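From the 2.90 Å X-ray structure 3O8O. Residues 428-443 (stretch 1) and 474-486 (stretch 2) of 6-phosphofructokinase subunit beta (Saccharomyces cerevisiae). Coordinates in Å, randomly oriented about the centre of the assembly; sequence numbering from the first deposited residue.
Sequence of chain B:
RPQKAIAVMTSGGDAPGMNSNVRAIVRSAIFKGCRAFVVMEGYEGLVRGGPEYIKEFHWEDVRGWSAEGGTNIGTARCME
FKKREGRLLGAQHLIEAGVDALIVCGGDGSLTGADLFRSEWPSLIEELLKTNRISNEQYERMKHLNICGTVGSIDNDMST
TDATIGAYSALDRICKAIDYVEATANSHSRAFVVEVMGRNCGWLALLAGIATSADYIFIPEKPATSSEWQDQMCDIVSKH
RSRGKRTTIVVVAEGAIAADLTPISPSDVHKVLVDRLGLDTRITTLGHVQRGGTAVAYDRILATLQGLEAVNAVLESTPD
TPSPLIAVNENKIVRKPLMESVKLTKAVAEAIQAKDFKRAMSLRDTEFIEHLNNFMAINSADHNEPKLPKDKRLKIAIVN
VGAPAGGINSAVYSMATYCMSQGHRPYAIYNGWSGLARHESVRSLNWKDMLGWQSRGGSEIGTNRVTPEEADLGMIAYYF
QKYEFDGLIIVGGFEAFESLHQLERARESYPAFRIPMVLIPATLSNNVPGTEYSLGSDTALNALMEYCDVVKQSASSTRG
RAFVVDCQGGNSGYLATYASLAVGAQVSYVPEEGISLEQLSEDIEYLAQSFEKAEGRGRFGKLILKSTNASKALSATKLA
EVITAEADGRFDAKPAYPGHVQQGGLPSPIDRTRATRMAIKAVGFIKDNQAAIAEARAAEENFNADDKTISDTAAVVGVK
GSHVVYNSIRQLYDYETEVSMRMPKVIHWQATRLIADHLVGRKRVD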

# COMPACT_ATOMS: atom_id res chain seq x y z
N ALA B 428 -11.42 -26.33 -31.10
CA ALA B 428 -10.95 -25.55 -29.96
C ALA B 428 -10.76 -24.07 -30.33
O ALA B 428 -10.13 -23.75 -31.35
CB ALA B 428 -9.62 -26.13 -29.43
N ILE B 429 -11.32 -23.17 -29.52
CA ILE B 429 -11.17 -21.74 -29.75
C ILE B 429 -9.99 -21.28 -28.89
O ILE B 429 -10.13 -21.13 -27.69
CB ILE B 429 -12.40 -20.94 -29.30
CG1 ILE B 429 -13.66 -21.46 -29.99
CG2 ILE B 429 -12.19 -19.46 -29.59
CD1 ILE B 429 -14.93 -20.72 -29.56
N TYR B 430 -8.83 -21.06 -29.50
CA TYR B 430 -7.67 -20.65 -28.72
C TYR B 430 -7.74 -19.25 -28.15
O TYR B 430 -8.24 -18.33 -28.78
CB TYR B 430 -6.40 -20.76 -29.56
CG TYR B 430 -5.84 -22.16 -29.60
CD1 TYR B 430 -6.57 -23.21 -30.12
CD2 TYR B 430 -4.56 -22.42 -29.14
CE1 TYR B 430 -6.04 -24.48 -30.17
CE2 TYR B 430 -4.02 -23.67 -29.19
CZ TYR B 430 -4.75 -24.71 -29.70
OH TYR B 430 -4.17 -25.96 -29.76
N ASN B 431 -7.21 -19.11 -26.93
CA ASN B 431 -7.19 -17.83 -26.23
C ASN B 431 -8.52 -17.12 -26.12
O ASN B 431 -8.63 -15.92 -26.42
CB ASN B 431 -6.17 -16.91 -26.87
CG ASN B 431 -4.78 -17.43 -26.72
OD1 ASN B 431 -4.42 -17.95 -25.66
ND2 ASN B 431 -3.99 -17.29 -27.76
N GLY B 432 -9.52 -17.86 -25.66
CA GLY B 432 -10.84 -17.29 -25.49
C GLY B 432 -11.33 -16.27 -26.50
O GLY B 432 -10.78 -16.11 -27.58
N TRP B 433 -12.38 -15.56 -26.11
CA TRP B 433 -13.00 -14.55 -26.94
C TRP B 433 -12.07 -13.50 -27.55
O TRP B 433 -12.31 -13.03 -28.66
CB TRP B 433 -14.07 -13.84 -26.12
CG TRP B 433 -14.95 -14.78 -25.37
CD1 TRP B 433 -15.34 -14.65 -24.08
CD2 TRP B 433 -15.59 -15.96 -25.87
NE1 TRP B 433 -16.19 -15.68 -23.73
CE2 TRP B 433 -16.36 -16.49 -24.82
CE3 TRP B 433 -15.58 -16.62 -27.11
CZ2 TRP B 433 -17.12 -17.66 -24.96
CZ3 TRP B 433 -16.35 -17.79 -27.26
CH2 TRP B 433 -17.10 -18.30 -26.18
N SER B 434 -11.02 -13.12 -26.86
CA SER B 434 -10.16 -12.11 -27.45
C SER B 434 -9.37 -12.75 -28.57
O SER B 434 -9.06 -12.11 -29.56
CB SER B 434 -9.20 -11.51 -26.40
OG SER B 434 -8.10 -12.36 -26.10
N GLY B 435 -9.07 -14.03 -28.41
CA GLY B 435 -8.30 -14.73 -29.43
C GLY B 435 -9.16 -15.11 -30.62
O GLY B 435 -8.65 -15.34 -31.72
N LEU B 436 -10.46 -15.17 -30.42
CA LEU B 436 -11.36 -15.53 -31.49
C LEU B 436 -11.56 -14.32 -32.36
O LEU B 436 -11.20 -14.32 -33.53
CB LEU B 436 -12.70 -15.99 -30.93
CG LEU B 436 -13.68 -16.43 -32.01
CD1 LEU B 436 -13.09 -17.65 -32.71
CD2 LEU B 436 -15.03 -16.75 -31.41
N ALA B 437 -12.12 -13.28 -31.76
CA ALA B 437 -12.41 -12.04 -32.46
C ALA B 437 -11.20 -11.43 -33.12
O ALA B 437 -11.25 -11.10 -34.31
CB ALA B 437 -13.02 -11.05 -31.51
N ARG B 438 -10.13 -11.28 -32.37
CA ARG B 438 -8.92 -10.65 -32.90
C ARG B 438 -7.98 -11.50 -33.77
O ARG B 438 -7.13 -10.94 -34.47
CB ARG B 438 -8.11 -10.02 -31.76
N HIS B 439 -8.12 -12.83 -33.74
CA HIS B 439 -7.26 -13.67 -34.57
C HIS B 439 -7.93 -14.91 -35.14
O HIS B 439 -7.22 -15.83 -35.55
CB HIS B 439 -6.03 -14.14 -33.80
CG HIS B 439 -5.21 -13.04 -33.24
ND1 HIS B 439 -4.88 -11.91 -33.96
CD2 HIS B 439 -4.62 -12.89 -32.03
CE1 HIS B 439 -4.12 -11.12 -33.22
NE2 HIS B 439 -3.95 -11.69 -32.04
N GLU B 440 -9.26 -14.94 -35.15
CA GLU B 440 -9.96 -16.11 -35.66
C GLU B 440 -9.12 -17.33 -35.23
O GLU B 440 -8.49 -18.02 -36.03
CB GLU B 440 -10.07 -16.03 -37.20
CG GLU B 440 -10.70 -17.25 -37.85
CD GLU B 440 -10.75 -17.18 -39.36
OE1 GLU B 440 -9.71 -16.87 -39.98
OE2 GLU B 440 -11.84 -17.43 -39.92
N SER B 441 -9.09 -17.59 -33.93
CA SER B 441 -8.29 -18.69 -33.42
C SER B 441 -8.90 -20.09 -33.39
O SER B 441 -8.55 -20.89 -32.51
CB SER B 441 -7.81 -18.32 -32.03
OG SER B 441 -8.92 -18.06 -31.20
N VAL B 442 -9.80 -20.42 -34.32
CA VAL B 442 -10.39 -21.75 -34.30
C VAL B 442 -9.39 -22.78 -34.85
O VAL B 442 -8.63 -22.47 -35.76
CB VAL B 442 -11.70 -21.81 -35.09
CG1 VAL B 442 -12.24 -23.23 -35.09
CG2 VAL B 442 -12.73 -20.88 -34.47
N ARG B 443 -9.37 -23.97 -34.27
CA ARG B 443 -8.47 -25.03 -34.71
C ARG B 443 -9.13 -26.38 -34.53
O ARG B 443 -10.06 -26.53 -33.72
CB ARG B 443 -7.15 -25.06 -33.93
CG ARG B 443 -5.98 -24.55 -34.72
CD ARG B 443 -6.27 -23.11 -35.05
NE ARG B 443 -5.28 -22.47 -35.88
CZ ARG B 443 -5.17 -21.16 -36.05
NH1 ARG B 443 -6.00 -20.31 -35.45
NH2 ARG B 443 -4.23 -20.70 -36.86
N GLY B 474 -20.37 -9.51 -32.22
CA GLY B 474 -20.48 -9.73 -33.65
C GLY B 474 -19.44 -10.70 -34.18
O GLY B 474 -19.77 -11.82 -34.57
N MET B 475 -18.19 -10.26 -34.20
CA MET B 475 -17.11 -11.10 -34.69
C MET B 475 -17.22 -12.51 -34.14
O MET B 475 -16.86 -13.49 -34.81
CB MET B 475 -15.76 -10.51 -34.28
CG MET B 475 -15.26 -9.40 -35.18
SD MET B 475 -15.01 -9.99 -36.87
CE MET B 475 -13.37 -10.80 -36.77
N ILE B 476 -17.70 -12.62 -32.91
CA ILE B 476 -17.83 -13.93 -32.29
C ILE B 476 -18.87 -14.72 -33.06
O ILE B 476 -18.55 -15.75 -33.67
CB ILE B 476 -18.31 -13.83 -30.82
CG1 ILE B 476 -17.45 -12.83 -30.04
CG2 ILE B 476 -18.26 -15.22 -30.18
CD1 ILE B 476 -15.97 -13.23 -29.94
N ALA B 477 -20.11 -14.22 -33.03
CA ALA B 477 -21.24 -14.84 -33.70
C ALA B 477 -20.87 -15.19 -35.12
O ALA B 477 -21.16 -16.30 -35.59
CB ALA B 477 -22.44 -13.89 -33.68
N TYR B 478 -20.22 -14.24 -35.80
CA TYR B 478 -19.79 -14.43 -37.18
C TYR B 478 -19.00 -15.73 -37.32
O TYR B 478 -19.47 -16.68 -37.94
CB TYR B 478 -18.92 -13.27 -37.64
CG TYR B 478 -18.30 -13.51 -39.00
CD1 TYR B 478 -19.09 -13.52 -40.15
CD2 TYR B 478 -16.93 -13.74 -39.14
CE1 TYR B 478 -18.53 -13.76 -41.41
CE2 TYR B 478 -16.35 -13.98 -40.38
CZ TYR B 478 -17.16 -13.99 -41.52
OH TYR B 478 -16.60 -14.22 -42.77
N TYR B 479 -17.80 -15.76 -36.75
CA TYR B 479 -16.98 -16.96 -36.83
C TYR B 479 -17.75 -18.19 -36.41
O TYR B 479 -17.57 -19.28 -36.97
CB TYR B 479 -15.76 -16.80 -35.93
CG TYR B 479 -14.70 -15.91 -36.52
CD1 TYR B 479 -14.11 -16.23 -37.74
CD2 TYR B 479 -14.25 -14.79 -35.84
CE1 TYR B 479 -13.08 -15.45 -38.26
CE2 TYR B 479 -13.23 -14.01 -36.35
CZ TYR B 479 -12.64 -14.35 -37.57
OH TYR B 479 -11.59 -13.61 -38.06
N PHE B 480 -18.61 -18.03 -35.42
CA PHE B 480 -19.42 -19.15 -34.96
C PHE B 480 -20.17 -19.73 -36.15
O PHE B 480 -19.98 -20.91 -36.52
CB PHE B 480 -20.40 -18.68 -33.88
CG PHE B 480 -20.07 -19.16 -32.50
CD1 PHE B 480 -18.75 -19.28 -32.09
CD2 PHE B 480 -21.09 -19.48 -31.60
CE1 PHE B 480 -18.44 -19.71 -30.81
CE2 PHE B 480 -20.78 -19.91 -30.31
CZ PHE B 480 -19.46 -20.02 -29.92
N GLN B 481 -21.04 -18.89 -36.73
CA GLN B 481 -21.84 -19.26 -37.89
C GLN B 481 -20.92 -19.84 -38.96
O GLN B 481 -21.19 -20.92 -39.52
CB GLN B 481 -22.55 -18.03 -38.45
CG GLN B 481 -23.52 -18.36 -39.54
CD GLN B 481 -24.02 -17.13 -40.25
OE1 GLN B 481 -24.93 -17.20 -41.08
NE2 GLN B 481 -23.41 -15.97 -39.93
N LYS B 482 -19.82 -19.13 -39.22
CA LYS B 482 -18.85 -19.55 -40.20
C LYS B 482 -18.41 -20.99 -40.00
O LYS B 482 -18.45 -21.77 -40.92
CB LYS B 482 -17.61 -18.66 -40.20
CG LYS B 482 -16.49 -19.29 -40.98
CD LYS B 482 -15.29 -18.37 -41.17
CE LYS B 482 -14.21 -19.08 -42.01
NZ LYS B 482 -13.12 -18.17 -42.43
N TYR B 483 -17.99 -21.35 -38.80
CA TYR B 483 -17.56 -22.72 -38.61
C TYR B 483 -18.71 -23.67 -38.34
O TYR B 483 -18.50 -24.87 -38.24
CB TYR B 483 -16.52 -22.78 -37.50
CG TYR B 483 -15.21 -22.14 -37.90
CD1 TYR B 483 -15.09 -20.75 -37.96
CD2 TYR B 483 -14.11 -22.93 -38.24
CE1 TYR B 483 -13.90 -20.16 -38.36
CE2 TYR B 483 -12.92 -22.35 -38.65
CZ TYR B 483 -12.82 -20.97 -38.70
OH TYR B 483 -11.63 -20.40 -39.09
N GLU B 484 -19.92 -23.13 -38.23
CA GLU B 484 -21.10 -23.96 -37.99
C GLU B 484 -20.92 -24.83 -36.74
O GLU B 484 -20.77 -26.06 -36.82
N PHE B 485 -20.95 -24.20 -35.58
CA PHE B 485 -20.82 -24.94 -34.33
C PHE B 485 -22.21 -25.31 -33.89
O PHE B 485 -23.07 -24.44 -33.75
CB PHE B 485 -20.15 -24.06 -33.26
CG PHE B 485 -18.71 -23.71 -33.55
CD1 PHE B 485 -17.80 -24.69 -33.98
CD2 PHE B 485 -18.24 -22.40 -33.33
CE1 PHE B 485 -16.46 -24.39 -34.20
CE2 PHE B 485 -16.89 -22.09 -33.54
CZ PHE B 485 -16.00 -23.09 -33.98
N ASP B 486 -22.46 -26.60 -33.69
CA ASP B 486 -23.77 -27.06 -33.23
C ASP B 486 -23.87 -26.83 -31.73
O ASP B 486 -24.96 -26.59 -31.18

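The apolar centre of the contact lies where the short helix through Trp433 and Ala437 crosses helix 474-483, their axes 8.7 Å apart at closest approach and their directions 76° apart. The backbones come nearest at Ala437 and Met475, whose CA atoms are 5.3 Å apart; Ala437 CB lies 3.9 Å from Met475 CB and 4.0 Å from Ile476 CD1. The CA-to-CB bond of Ile476 points sideways to the first stretch, but the end of the side chain comes nearer: its CG2 lies 3.8 Å from Leu436 CD2 and 4.3 Å from Trp433 CE3, while its CD1 sits 3.9 Å from Trp433 O. Leu436 also packs against Tyr479, its CG 4.2 Å from Tyr479 CD2. One face of the Tyr479 ring is covered by the backbone, at CA, of Glu440, which has positive phi and lies outside helical phi/psi.

Beyond the helices, the paired strand segments 428-429 and 442-443, joined by hydrogen bonds between Ala428 and Arg443, supply two more apolar side chains. Ile429 CD1 meets the edge of the Phe480 ring at CE1, 3.9 Å away. Val442 meets two rings of the second stretch: its CB stands 4.0 Å from the Tyr483 ring centroid in a CH-pi contact over the face, and its CG1 touches the edge of Phe485 at CZ, 3.9 Å away.

The polar edge gathers at the Glu440 carboxylate. Glu440 OE2 forms a salt bridge with Lys482 NZ at 2.9 Å, reached by the fully extended lysine chain, and accepts a weak hydrogen bond from Tyr483 OH at 3.1 Å. This oxygen is modelled too close to Tyr479, so its exact position is less certain than the pairing of charges suggests. In all, the two stretches bury 643 Å², both sides summed.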